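Local coordinates for EscD/YscD/HrpQ family type III secretion system inner membrane ring protein (Pseudomonas aeruginosa, PDB 6UID) that probably forms part of the inner membrane ring of the type III secretion system, its cytoplasmic domain linking the basal body to the sorting platform, at residues G87-G91 with P92-T96. Residues are numbered along the deposited sequence; the frame is centred on the assembly and turned at random. Where two conformers were deposited one is given.
Sequences GQTCG and PLRWT. Unlike the reference sequence in segment 92-96: Thr96 (reference Ala).
Gln88 CB sits over one face of the Trp95 indole, 3.3 Å from the centroid of its five-membered ring and 17° off the ring normal, which meets the geometry of a CH-pi contact. The two residues are a hydrogen-bonded pair of an antiparallel beta hairpin in the FHA-like cytoplasmic domain. Trp95 CG lies between its own backbone N and carbonyl carbon (chi1 63°), and this torsion swings the indole across the hairpin onto its neighbour. The backbones of the pair are joined in both directions: Gln88 N donates to Trp95 O at 2.9 Å, and Trp95 N returns an equally short bond to Gln88 O. On the other face of the sheet Thr89 and Arg94 run side by side, with Thr89 CG2 3.6 Å from Arg94 CD.

A type II' turn from Cys90 to Leu93 closes the hairpin; Gly91 takes its first corner at a phi of 60°, and Pro92 the second. Leu93 N reaches Cys90 O at 3.1 Å from well above the carbonyl plane, whereas the partner bond from Cys90 N to Leu93 O is shorter.

Farther out, Leu49 and Leu51 of strand 49-54 pack on Trp95, burying the indole between the sheets. The Gln88 amide is anchored through NE2 to Gln71 OE1, while a water accepts from Trp95 NE1 at 3.0 Å and donates weakly to Thr89 O.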
ATOM      1  N   GLY A  87       4.740   3.769   6.236  1.00 14.77           N
ATOM      2  CA  GLY A  87       3.516   2.976   6.289  1.00 12.74           C
ATOM      3  C   GLY A  87       2.492   3.386   5.255  1.00 15.99           C
ATOM      4  O   GLY A  87       1.968   4.506   5.300  1.00 17.68           O
ATOM      5  N   GLN A  88       2.202   2.512   4.299  1.00 12.62           N
ATOM      6  CA  GLN A  88       1.259   2.792   3.228  1.00 11.75           C
ATOM      7  C   GLN A  88      -0.076   2.129   3.560  1.00 14.56           C
ATOM      8  O   GLN A  88      -0.120   0.958   3.961  1.00 14.28           O
ATOM      9  CB  GLN A  88       1.784   2.230   1.894  1.00 12.65           C
ATOM     10  CG  GLN A  88       3.215   2.558   1.566  1.00 12.91           C
ATOM     11  CD  GLN A  88       3.497   4.042   1.335  1.00 13.96           C
ATOM     12  OE1 GLN A  88       2.587   4.837   1.075  1.00 15.59           O
ATOM     13  NE2 GLN A  88       4.762   4.410   1.380  1.00 14.94           N
ATOM     14  N   THR A  89      -1.171   2.851   3.356  1.00 12.77           N
ATOM     15  CA  THR A  89      -2.502   2.279   3.525  1.00 13.58           C
ATOM     16  C   THR A  89      -3.382   2.679   2.357  1.00 13.68           C
ATOM     17  O   THR A  89      -3.160   3.702   1.712  1.00 14.90           O
ATOM     18  CB  THR A  89      -3.196   2.675   4.835  1.00 14.45           C
ATOM     19  OG1 THR A  89      -3.366   4.104   4.867  1.00 15.91           O
ATOM     20  CG2 THR A  89      -2.388   2.243   6.016  1.00 13.50           C
ATOM     21  N   CYS A  90      -4.378   1.831   2.076  1.00 13.89           N
ATOM     22  CA  CYS A  90      -5.404   2.139   1.085  1.00 13.39           C
ATOM     23  C   CYS A  90      -6.637   1.368   1.569  1.00 15.04           C
ATOM     24  O   CYS A  90      -6.769   0.170   1.308  1.00 14.34           O
ATOM     25  CB  CYS A  90      -4.963   1.730  -0.305  1.00 17.06           C
ATOM     26  SG  CYS A  90      -6.002   2.423  -1.598  1.00 21.51           S
ATOM     27  N   GLY A  91      -7.423   2.011   2.429  1.00 15.10           N
ATOM     28  CA  GLY A  91      -8.510   1.310   3.083  1.00 17.63           C
ATOM     29  C   GLY A  91      -7.989   0.141   3.903  1.00 12.80           C
ATOM     30  O   GLY A  91      -7.074   0.297   4.719  1.00 14.84           O
ATOM     31  N   PRO A  92      -8.533  -1.059   3.681  1.00 13.33           N
ATOM     32  CA  PRO A  92      -8.079  -2.208   4.473  1.00 13.05           C
ATOM     33  C   PRO A  92      -6.628  -2.578   4.244  1.00 13.47           C
ATOM     34  O   PRO A  92      -6.028  -3.232   5.103  1.00 15.42           O
ATOM     35  CB  PRO A  92      -9.011  -3.348   4.037  1.00 15.36           C
ATOM     36  CG  PRO A  92      -9.607  -2.903   2.765  1.00 25.31           C
ATOM     37  CD  PRO A  92      -9.598  -1.412   2.728  1.00 16.69           C
ATOM     38  N   LEU A  93      -6.040  -2.200   3.117  1.00 13.63           N
ATOM     39  CA  LEU A  93      -4.702  -2.660   2.789  1.00 13.52           C
ATOM     40  C   LEU A  93      -3.648  -1.847   3.535  1.00 13.41           C
ATOM     41  O   LEU A  93      -3.679  -0.604   3.526  1.00 14.11           O
ATOM     42  CB  LEU A  93      -4.462  -2.506   1.296  1.00 13.63           C
ATOM     43  CG  LEU A  93      -3.065  -2.843   0.789  1.00 14.76           C
ATOM     44  CD1 LEU A  93      -2.783  -4.308   0.965  1.00 19.25           C
ATOM     45  CD2 LEU A  93      -2.951  -2.424  -0.656  1.00 16.11           C
ATOM     46  N   ARG A  94      -2.727  -2.547   4.199  1.00 13.70           N
ATOM     47  CA  ARG A  94      -1.560  -1.934   4.824  0.50 13.03           C
ATOM     48  C   ARG A  94      -0.310  -2.610   4.265  1.00 14.17           C
ATOM     49  O   ARG A  94      -0.233  -3.847   4.228  1.00 14.16           O
ATOM     50  CB  ARG A  94      -1.596  -2.061   6.346  0.50 14.22           C
ATOM     51  CG  ARG A  94      -2.865  -1.509   6.978  0.50 15.50           C
ATOM     52  CD  ARG A  94      -2.604  -0.638   8.220  0.50 20.26           C
ATOM     53  NE  ARG A  94      -2.180  -1.392   9.397  0.50 19.95           N
ATOM     54  CZ  ARG A  94      -2.021  -0.861  10.614  0.50 12.81           C
ATOM     55  NH1 ARG A  94      -1.635  -1.644  11.613  0.50 20.30           N
ATOM     56  NH2 ARG A  94      -2.246   0.452  10.840  0.50 19.15           N
ATOM     57  N   TRP A  95       0.653  -1.811   3.827  1.00 12.00           N
ATOM     58  CA  TRP A  95       1.826  -2.370   3.172  1.00 13.67           C
ATOM     59  C   TRP A  95       3.003  -1.423   3.309  1.00 12.91           C
ATOM     60  O   TRP A  95       2.848  -0.248   3.661  1.00 12.79           O
ATOM     61  CB  TRP A  95       1.543  -2.637   1.685  1.00 12.52           C
ATOM     62  CG  TRP A  95       1.226  -1.419   0.844  1.00 11.50           C
ATOM     63  CD1 TRP A  95       0.040  -0.745   0.790  1.00 12.35           C
ATOM     64  CD2 TRP A  95       2.091  -0.776  -0.086  1.00 10.86           C
ATOM     65  NE1 TRP A  95       0.123   0.275  -0.116  1.00 12.84           N
ATOM     66  CE2 TRP A  95       1.370   0.276  -0.675  1.00 12.39           C
ATOM     67  CE3 TRP A  95       3.413  -0.990  -0.486  1.00 11.12           C
ATOM     68  CZ2 TRP A  95       1.931   1.116  -1.640  1.00 12.69           C
ATOM     69  CZ3 TRP A  95       3.968  -0.171  -1.453  1.00 11.96           C
ATOM     70  CH2 TRP A  95       3.238   0.897  -2.004  1.00 13.38           C
ATOM     71  N   THR A  96       4.196  -1.937   3.029  1.00 12.38           N
ATOM     72  CA  THR A  96       5.364  -1.099   2.862  1.00 11.88           C
ATOM     73  C   THR A  96       6.268  -1.736   1.822  1.00 12.96           C
ATOM     74  O   THR A  96       6.069  -2.888   1.417  1.00 12.77           O
ATOM     75  CB  THR A  96       6.113  -0.901   4.175  1.00 16.80           C
ATOM     76  OG1 THR A  96       6.988   0.230   4.022  1.00 25.28           O
ATOM     77  CG2 THR A  96       6.882  -2.152   4.526  1.00 14.82           C
TER
HETATM   78  O   HOH W   1       6.799   2.004   2.010  1.00 20.28           O
HETATM   79  O   HOH W   2      -1.369   2.804  -0.507  1.00 16.58           O